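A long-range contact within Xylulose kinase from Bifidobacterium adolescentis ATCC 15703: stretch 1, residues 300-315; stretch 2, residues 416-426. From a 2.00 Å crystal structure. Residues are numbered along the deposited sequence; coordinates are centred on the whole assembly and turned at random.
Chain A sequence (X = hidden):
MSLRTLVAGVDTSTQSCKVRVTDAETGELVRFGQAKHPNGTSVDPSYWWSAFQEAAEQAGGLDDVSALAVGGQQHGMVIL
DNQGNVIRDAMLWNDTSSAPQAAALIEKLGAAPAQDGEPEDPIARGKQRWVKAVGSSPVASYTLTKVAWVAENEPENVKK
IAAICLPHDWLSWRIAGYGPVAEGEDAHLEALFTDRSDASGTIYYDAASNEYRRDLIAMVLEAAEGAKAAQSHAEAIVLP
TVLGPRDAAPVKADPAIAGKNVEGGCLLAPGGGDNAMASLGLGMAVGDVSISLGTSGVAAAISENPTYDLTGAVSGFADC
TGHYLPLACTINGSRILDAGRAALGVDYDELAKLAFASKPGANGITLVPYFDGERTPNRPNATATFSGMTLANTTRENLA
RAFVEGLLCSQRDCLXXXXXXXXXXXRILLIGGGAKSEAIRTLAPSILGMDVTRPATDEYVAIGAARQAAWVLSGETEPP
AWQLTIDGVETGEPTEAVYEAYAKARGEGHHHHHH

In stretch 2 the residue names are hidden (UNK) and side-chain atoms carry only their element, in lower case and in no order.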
# COMPACT_ATOMS: atom_id res chain seq x y z
N ALA A 300 -0.10 7.29 5.25
CA ALA A 300 0.89 6.31 5.62
C ALA A 300 2.01 6.99 6.40
O ALA A 300 2.63 7.95 5.92
CB ALA A 300 1.45 5.62 4.38
N ALA A 301 2.26 6.51 7.61
CA ALA A 301 3.31 7.07 8.44
C ALA A 301 4.37 6.01 8.68
O ALA A 301 4.08 4.81 8.68
CB ALA A 301 2.74 7.56 9.78
N ILE A 302 5.60 6.46 8.87
CA ILE A 302 6.66 5.55 9.26
C ILE A 302 6.80 5.54 10.77
O ILE A 302 6.99 6.58 11.40
CB ILE A 302 7.97 5.93 8.60
CG1 ILE A 302 7.77 5.94 7.09
CG2 ILE A 302 9.09 4.96 9.00
CD1 ILE A 302 8.59 6.93 6.41
N SER A 303 6.70 4.33 11.33
CA SER A 303 6.66 4.10 12.77
C SER A 303 7.88 3.28 13.20
O SER A 303 8.20 2.26 12.60
CB SER A 303 5.36 3.37 13.13
OG SER A 303 5.35 2.96 14.49
N GLU A 304 8.55 3.74 14.26
CA GLU A 304 9.69 3.02 14.81
C GLU A 304 9.30 1.60 15.25
O GLU A 304 10.00 0.63 14.98
CB GLU A 304 10.30 3.81 15.98
CG GLU A 304 11.48 3.15 16.64
CD GLU A 304 12.72 3.18 15.77
OE1 GLU A 304 12.76 3.98 14.81
OE2 GLU A 304 13.66 2.40 16.03
N ASN A 305 8.15 1.50 15.93
CA ASN A 305 7.70 0.24 16.53
C ASN A 305 6.45 -0.29 15.83
O ASN A 305 5.78 0.46 15.13
CB ASN A 305 7.43 0.45 18.02
CG ASN A 305 8.67 0.89 18.78
OD1 ASN A 305 8.67 1.92 19.46
ND2 ASN A 305 9.74 0.13 18.65
N PRO A 306 6.15 -1.60 16.01
CA PRO A 306 4.91 -2.16 15.43
C PRO A 306 3.71 -1.35 15.89
O PRO A 306 3.77 -0.76 16.97
CB PRO A 306 4.84 -3.56 16.04
CG PRO A 306 6.28 -3.92 16.35
CD PRO A 306 6.98 -2.62 16.68
N THR A 307 2.66 -1.32 15.08
CA THR A 307 1.44 -0.56 15.40
C THR A 307 0.22 -1.47 15.31
O THR A 307 0.10 -2.28 14.38
CB THR A 307 1.25 0.65 14.45
OG1 THR A 307 1.26 0.19 13.09
CG2 THR A 307 2.38 1.67 14.64
N TYR A 308 -0.70 -1.32 16.26
CA TYR A 308 -1.83 -2.24 16.40
C TYR A 308 -3.16 -1.51 16.61
O TYR A 308 -3.53 -1.19 17.73
CB TYR A 308 -1.58 -3.20 17.57
CG TYR A 308 -0.40 -4.12 17.37
CD1 TYR A 308 -0.51 -5.26 16.58
CD2 TYR A 308 0.82 -3.87 17.99
CE1 TYR A 308 0.56 -6.10 16.39
CE2 TYR A 308 1.90 -4.72 17.81
CZ TYR A 308 1.76 -5.84 17.01
OH TYR A 308 2.81 -6.70 16.82
N ASP A 309 -3.88 -1.23 15.52
CA ASP A 309 -5.22 -0.68 15.63
C ASP A 309 -6.24 -1.81 15.84
O ASP A 309 -6.72 -2.39 14.88
CB ASP A 309 -5.57 0.14 14.39
CG ASP A 309 -7.02 0.61 14.38
OD1 ASP A 309 -7.70 0.48 15.43
OD2 ASP A 309 -7.48 1.08 13.32
N LEU A 310 -6.55 -2.12 17.10
CA LEU A 310 -7.42 -3.24 17.45
C LEU A 310 -8.79 -3.14 16.80
O LEU A 310 -9.56 -4.10 16.72
CB LEU A 310 -7.58 -3.35 18.98
CG LEU A 310 -6.26 -3.49 19.74
CD1 LEU A 310 -6.50 -3.72 21.23
CD2 LEU A 310 -5.42 -4.62 19.13
N THR A 311 -9.07 -1.94 16.31
CA THR A 311 -10.29 -1.61 15.59
C THR A 311 -10.31 -2.19 14.17
O THR A 311 -11.38 -2.45 13.61
CB THR A 311 -10.38 -0.08 15.52
OG1 THR A 311 -11.37 0.39 16.44
CG2 THR A 311 -10.66 0.39 14.13
N GLY A 312 -9.13 -2.37 13.58
CA GLY A 312 -9.03 -2.93 12.24
C GLY A 312 -9.24 -1.92 11.13
O GLY A 312 -9.55 -2.29 10.00
N ALA A 313 -9.07 -0.64 11.45
CA ALA A 313 -9.12 0.41 10.43
C ALA A 313 -7.72 0.60 9.83
O ALA A 313 -7.52 0.48 8.62
CB ALA A 313 -9.62 1.72 11.03
N VAL A 314 -6.77 0.92 10.69
CA VAL A 314 -5.41 1.14 10.23
C VAL A 314 -4.70 -0.19 10.05
O VAL A 314 -4.63 -1.00 10.97
CB VAL A 314 -4.62 2.04 11.21
CG1 VAL A 314 -3.34 2.53 10.55
CG2 VAL A 314 -5.47 3.23 11.63
N SER A 315 -4.18 -0.41 8.85
CA SER A 315 -3.33 -1.56 8.54
C SER A 315 -1.98 -1.48 9.25
O SER A 315 -1.38 -0.40 9.37
CB SER A 315 -3.10 -1.65 7.03
OG SER A 315 -4.29 -1.92 6.32
N UNK A 416 -4.50 11.44 13.88
CA UNK A 416 -4.71 11.27 15.31
C UNK A 416 -4.85 9.80 15.69
O UNK A 416 -4.39 9.38 16.75
c UNK A 416 -5.81 13.53 15.59
c UNK A 416 -4.59 14.05 16.32
o UNK A 416 -4.04 15.10 15.91
o UNK A 416 -4.19 13.41 17.31
c UNK A 416 -5.96 12.04 15.76
N UNK A 417 -5.50 9.02 14.83
CA UNK A 417 -5.62 7.60 15.08
C UNK A 417 -4.24 6.92 15.01
O UNK A 417 -3.90 6.09 15.87
c UNK A 417 -7.81 5.09 13.08
c UNK A 417 -6.87 5.50 14.19
c UNK A 417 -6.56 6.98 14.06
c UNK A 417 -7.48 5.19 15.54
N UNK A 418 -3.45 7.26 14.00
CA UNK A 418 -2.10 6.69 13.89
C UNK A 418 -1.26 7.07 15.11
O UNK A 418 -0.62 6.22 15.71
c UNK A 418 0.10 6.74 12.63
c UNK A 418 -2.10 6.37 11.41
c UNK A 418 -1.41 7.08 12.57
c UNK A 418 -1.68 6.83 10.01
N UNK A 419 -1.30 8.34 15.49
CA UNK A 419 -0.65 8.79 16.72
C UNK A 419 -1.09 7.97 17.93
O UNK A 419 -0.27 7.63 18.79
n UNK A 419 0.69 15.33 14.18
n UNK A 419 -1.47 14.75 14.71
c UNK A 419 -0.30 11.20 15.98
c UNK A 419 -0.16 14.55 14.83
c UNK A 419 -0.93 10.27 16.97
n UNK A 419 0.30 13.58 15.61
c UNK A 419 -0.53 12.66 16.37
N UNK A 420 -2.38 7.63 17.99
CA UNK A 420 -2.93 6.88 19.11
C UNK A 420 -2.37 5.46 19.18
O UNK A 420 -2.41 4.82 20.24
o UNK A 420 -4.91 5.77 18.25
c UNK A 420 -4.46 6.85 19.05
N UNK A 421 -1.84 4.97 18.06
CA UNK A 421 -1.19 3.66 18.03
C UNK A 421 0.27 3.73 18.51
O UNK A 421 1.01 2.75 18.45
c UNK A 421 -2.50 2.43 14.54
c UNK A 421 -2.61 3.01 15.94
c UNK A 421 -1.23 3.07 16.61
c UNK A 421 -3.61 2.21 16.78
N UNK A 422 0.68 4.90 19.00
CA UNK A 422 2.03 5.08 19.49
C UNK A 422 3.05 5.60 18.49
O UNK A 422 4.21 5.74 18.83
N UNK A 423 2.62 5.88 17.26
CA UNK A 423 3.51 6.41 16.22
C UNK A 423 3.49 7.94 16.13
O UNK A 423 2.52 8.52 15.65
c UNK A 423 3.17 5.81 14.87
N UNK A 424 4.55 8.60 16.59
CA UNK A 424 4.67 10.05 16.45
C UNK A 424 4.58 10.46 14.99
O UNK A 424 5.09 9.77 14.11
c UNK A 424 6.00 10.56 17.01
o UNK A 424 6.09 10.40 18.42
N UNK A 425 3.95 11.60 14.74
CA UNK A 425 3.97 12.20 13.41
C UNK A 425 4.41 13.66 13.53
O UNK A 425 3.71 14.47 14.13
c UNK A 425 0.85 10.54 11.81
c UNK A 425 2.56 13.00 11.50
c UNK A 425 2.58 12.14 12.75
c UNK A 425 2.23 10.69 12.40
N UNK A 426 5.57 13.98 12.95
CA UNK A 426 6.20 15.29 13.15
C UNK A 426 6.40 16.08 11.85
O UNK A 426 6.84 17.23 11.88
o UNK A 426 8.39 14.21 13.23
c UNK A 426 7.54 15.15 13.90
c UNK A 426 7.30 14.69 15.33
O HOH W 1 5.90 7.32 13.89
O HOH W 2 6.37 3.62 17.28
O HOH W 3 3.83 2.15 17.80
O HOH W 4 0.19 0.12 18.61

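Position 416 carries three carbons in a row, the third holding two oxygens, and nothing of stretch 1 lies near it. That is a carboxylate at the end of a two-carbon arm: Glu416, on a helix entered earlier in the chain.

Position 417 has four carbons forked at the second, and its CA-to-CB bond points toward stretch 1. One terminal carbon comes within 3.3 Å of Val314 CG2, a tight fit, and also reaches the methyl of Ala313. A fork one carbon beyond CB makes this Leu417, and the carbon in question is CD2; it also lies 4.0 Å from Asp309 OD2, an oxygen already occupied by the backbone, since Val314 N donates to Asp309 OD2 at 2.7 Å.

Position 418 again has four carbons, but forked at the first, with one arm two carbons long. The bond from CA leaves sideways, yet the end of the side chain comes nearer to stretch 1: the one-carbon arm lies 4.0 Å from Ala301 CB, and the first carbon of the longer arm lies 4.1 Å from Val314 CG1. This is Ile418.

Position 419 shows three carbons, a nitrogen, then a carbon bearing two more nitrogens, all out of reach of stretch 1. That guanidinium identifies Arg419, which works at home: NH1 forms a salt bridge with Glu416 OE2 at 2.9 Å, while NH2 donates to the backbone O of position 425 at 3.1 Å, tying the helix to the segment that follows.

Position 420 has one carbon and one oxygen, with nothing of stretch 1 in reach. It is Ser420, whose OG donates to Leu417 O at 2.6 Å, back along the helix.

Position 421 has four carbons forked at the second and loses more surface to the other stretch than any other residue here. One terminal carbon lies 3.5 Å from both Tyr308 O and Asp309 CA, the other lies 4.0 Å from Val314 CB, and its CB lies 4.1 Å from Thr307 CB. It is Leu421.

Position 422 has no side chain: Gly422. With phi 93° and psi 2°, a CB would jam against the carbonyl O of Leu421.

Position 423 has a single carbon, 3.6 Å from Ser303 OG and 4.2 Å from Thr307 CG2. It is Ala423, a small residue where the backbones come close, its CA 5.2 Å from Ser303 CA.

Position 424 has one carbon and one oxygen, and its side chain makes no contact. It is Ser424; its backbone O takes a water that also donates to Ile302 O.

Position 425 has four carbons forked at the first; the end of its two-carbon arm lies 4.1 Å from Ala301 CB. It is Ile425.

Position 426, a carbon carrying one oxygen and one carbon, is out of reach: Thr426.

The rule is a division between carbon and water. No direct hydrogen bond crosses; aliphatic side chains pack together, while waters bridge polar groups, all backbone except Ser303 OG. Leu421 O alone receives two, one also donating to Pro306 O, the other accepting from Tyr308 N.

Stretch 2 (416-426) ELIRSLGASIT
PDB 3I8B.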